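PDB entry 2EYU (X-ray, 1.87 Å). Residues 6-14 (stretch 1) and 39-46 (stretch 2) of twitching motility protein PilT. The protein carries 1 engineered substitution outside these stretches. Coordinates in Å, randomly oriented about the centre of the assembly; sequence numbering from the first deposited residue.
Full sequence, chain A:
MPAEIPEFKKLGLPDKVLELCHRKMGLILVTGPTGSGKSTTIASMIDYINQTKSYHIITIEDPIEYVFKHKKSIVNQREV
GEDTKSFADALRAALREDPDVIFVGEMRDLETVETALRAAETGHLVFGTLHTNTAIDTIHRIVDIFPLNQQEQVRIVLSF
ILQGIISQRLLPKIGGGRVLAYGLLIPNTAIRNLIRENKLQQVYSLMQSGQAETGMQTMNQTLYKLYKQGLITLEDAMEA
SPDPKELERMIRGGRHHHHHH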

# COMPACT_ATOMS: atom_id res chain seq x y z
N PRO A 6 0.91 -2.77 16.66
CA PRO A 6 1.42 -4.13 16.49
C PRO A 6 2.79 -4.17 15.82
O PRO A 6 3.04 -3.39 14.91
N GLU A 7 3.61 -5.10 16.29
CA GLU A 7 4.95 -5.37 15.79
C GLU A 7 4.87 -5.83 14.34
O GLU A 7 4.06 -6.70 14.01
N PHE A 8 5.69 -5.30 13.43
CA PHE A 8 5.53 -5.71 12.04
C PHE A 8 5.73 -7.21 11.83
O PHE A 8 5.27 -7.72 10.80
N LYS A 9 6.39 -7.87 12.77
CA LYS A 9 6.65 -9.31 12.69
C LYS A 9 5.39 -10.11 12.98
O LYS A 9 5.24 -11.28 12.62
N LYS A 10 4.42 -9.50 13.65
CA LYS A 10 3.15 -10.16 13.93
C LYS A 10 2.17 -9.99 12.77
O LYS A 10 1.07 -10.54 12.84
N LEU A 11 2.53 -9.22 11.75
CA LEU A 11 1.60 -8.86 10.69
C LEU A 11 1.30 -10.01 9.75
O LEU A 11 0.22 -10.16 9.18
N GLY A 12 2.26 -10.92 9.52
CA GLY A 12 1.94 -11.99 8.57
C GLY A 12 2.32 -11.55 7.16
O GLY A 12 1.96 -12.20 6.19
N LEU A 13 3.05 -10.45 7.08
CA LEU A 13 3.59 -9.91 5.85
C LEU A 13 5.09 -10.22 5.81
O LEU A 13 5.72 -10.29 6.86
N PRO A 14 5.66 -10.42 4.64
CA PRO A 14 7.08 -10.77 4.57
C PRO A 14 7.99 -9.55 4.59
O PRO A 14 7.60 -8.45 4.20
N SER A 39 -4.87 0.37 7.88
CA SER A 39 -4.28 1.36 8.78
C SER A 39 -3.31 0.70 9.74
O SER A 39 -2.27 1.27 10.07
N THR A 40 -3.61 -0.51 10.20
CA THR A 40 -2.76 -1.25 11.12
C THR A 40 -1.42 -1.60 10.47
O THR A 40 -0.36 -1.59 11.10
N THR A 41 -1.44 -1.93 9.17
CA THR A 41 -0.17 -2.21 8.48
C THR A 41 0.66 -0.94 8.39
O THR A 41 1.80 -0.88 8.84
N ILE A 42 0.07 0.09 7.82
CA ILE A 42 0.66 1.41 7.77
C ILE A 42 1.29 1.85 9.07
O ILE A 42 2.41 2.36 9.20
N ALA A 43 0.53 1.65 10.15
CA ALA A 43 0.98 2.14 11.46
C ALA A 43 2.16 1.33 11.96
O ALA A 43 3.11 1.83 12.59
N SER A 44 2.14 0.02 11.71
CA SER A 44 3.24 -0.84 12.10
C SER A 44 4.51 -0.49 11.32
O SER A 44 5.61 -0.55 11.89
N MSE A 45 4.37 -0.16 10.04
CA MSE A 45 5.50 0.22 9.19
C MSE A 45 6.02 1.59 9.55
O MSE A 45 7.23 1.84 9.63
N ILE A 46 5.16 2.57 9.80
CA ILE A 46 5.69 3.86 10.25
C ILE A 46 6.33 3.75 11.62
O ILE A 46 7.36 4.34 11.95

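The contact between residues 6-14 and 39-46 of PilT is a small, mostly apolar packing of an irregular segment against one side of a helix, joined near the Pro6 end by a single weak hydrogen bond from a serine. It illustrates a general principle: where a loop crosses a helix, a small side chain on the helix lets the backbones come close, and larger residues of the loop fill the space around it.

Here the small residue is Ser44. Its CA-to-CB bond points toward the loop, and Ser44 CA lies 5.4 Å from Phe8 CA, a short spacing for a helix and its neighbour. With chi1 in the t well, the hydroxyl reaches the loop backbone, where Ser44 OG donates a weak hydrogen bond to Pro6 O at 3.2 Å. The same oxygen, Ser44 OG, sits 3.0 Å from Phe8 CA and 3.1 Å from Phe8 CB. Ser44 OG is also 3.1 Å from Phe8 N, but the angle there is too poor for a hydrogen bond, so proximity alone is a poor guide to bonding. Ser44 has the largest covered area of any residue in the contact, 68 Å².

Phe8 leaves its backbone sideways, with chi1 t and chi2 near -92°, and its ring is buried, with one edge at Ser44. Ser44 OG lies near the ring plane, while Phe8 CE2 meets Met45 CG, of the selenomethionine, at 3.4 Å. Met45, with chi1 m, chi2 t and chi3 p, thus offers the aliphatic part of its chain to the ring.

Further along the loop, Leu11 points toward the helix, beside Thr41, which lies about one turn before Ser44. Its chi1 of -123° falls between the usual wells, and chi2 is p. Leu11 CD2 lies 3.9 Å from Thr41 CA and 4.0 Å from Ser44 CB, bridging two residues three apart in the helix. Thr41, chi1 m, also receives Leu13, chi1 m and chi2 t, with Leu13 CD1 approaching Thr41 CG2 at 3.6 Å; Thr41 OG1, 3.9 Å from Leu11 CD2, is hydrogen-bonded elsewhere in the structure.

At the more exposed margin, Pro6 CG rests 3.3 Å from Thr40 CG2, the threonine also being in the m rotamer. Glu7 and Lys9 direct their CA-to-CB bonds away, and the end of the Lys10 side chain leads away as well. The loop contains a backbone bond from Lys10 N to Glu7 O, 2.8 Å.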

# COMPACT_ATOMS: atom_id res chain seq x y z
CB PRO A 6 0.41 -4.79 15.55
CG PRO A 6 -0.33 -3.64 14.93
CD PRO A 6 -0.41 -2.61 16.02
CB GLU A 7 5.59 -6.42 16.68
CG GLU A 7 6.76 -7.19 16.11
CD GLU A 7 7.49 -7.95 17.22
OE1 GLU A 7 8.73 -7.88 17.25
OE2 GLU A 7 6.79 -8.61 18.03
CB PHE A 8 6.49 -4.94 11.13
CG PHE A 8 6.15 -5.09 9.65
CD1 PHE A 8 6.73 -6.09 8.89
CD2 PHE A 8 5.26 -4.22 9.05
CE1 PHE A 8 6.43 -6.24 7.55
CE2 PHE A 8 4.95 -4.37 7.72
CZ PHE A 8 5.54 -5.37 6.96
CB LYS A 9 7.79 -9.65 13.64
CG LYS A 9 8.12 -11.13 13.76
CD LYS A 9 9.47 -11.34 14.42
CE LYS A 9 10.25 -12.47 13.77
NZ LYS A 9 11.05 -13.24 14.77
CB LYS A 10 2.50 -9.59 15.18
CG LYS A 10 3.42 -9.24 16.32
CD LYS A 10 4.19 -10.46 16.81
CE LYS A 10 5.60 -10.48 16.25
NZ LYS A 10 6.05 -11.85 15.88
CB LEU A 11 2.16 -7.66 9.92
CG LEU A 11 1.30 -6.40 9.83
CD1 LEU A 11 0.69 -6.03 11.17
CD2 LEU A 11 2.11 -5.23 9.29
CB LEU A 13 3.35 -8.41 5.75
CG LEU A 13 1.88 -7.99 5.63
CD1 LEU A 13 1.69 -6.58 6.16
CD2 LEU A 13 1.42 -8.12 4.18
CB PRO A 14 7.18 -11.52 3.24
CG PRO A 14 5.81 -11.51 2.65
CD PRO A 14 5.06 -10.37 3.30
CB SER A 39 -5.38 2.11 9.54
OG SER A 39 -5.43 1.61 10.87
CB THR A 40 -3.45 -2.54 11.60
OG1 THR A 40 -4.57 -2.20 12.42
CG2 THR A 40 -2.49 -3.35 12.45
CB THR A 41 -0.46 -2.81 7.10
OG1 THR A 41 -1.10 -4.07 7.38
CG2 THR A 41 0.78 -3.12 6.25
CB ILE A 42 -0.51 2.37 7.40
CG1 ILE A 42 -0.71 2.43 5.88
CG2 ILE A 42 -0.32 3.73 8.03
CD1 ILE A 42 0.59 2.03 5.19
CB ALA A 43 -0.23 2.14 12.38
CB SER A 44 2.92 -2.31 11.87
OG SER A 44 4.15 -3.05 11.95
CB MSE A 45 5.14 0.25 7.71
CG MSE A 45 4.71 -1.04 7.07
SE MSE A 45 4.18 -0.86 5.22
CE MSE A 45 5.96 -0.31 4.69
CB ILE A 46 4.55 4.90 10.27
CG1 ILE A 46 4.04 5.29 8.88
CG2 ILE A 46 4.93 6.13 11.08
CD1 ILE A 46 2.80 6.17 9.00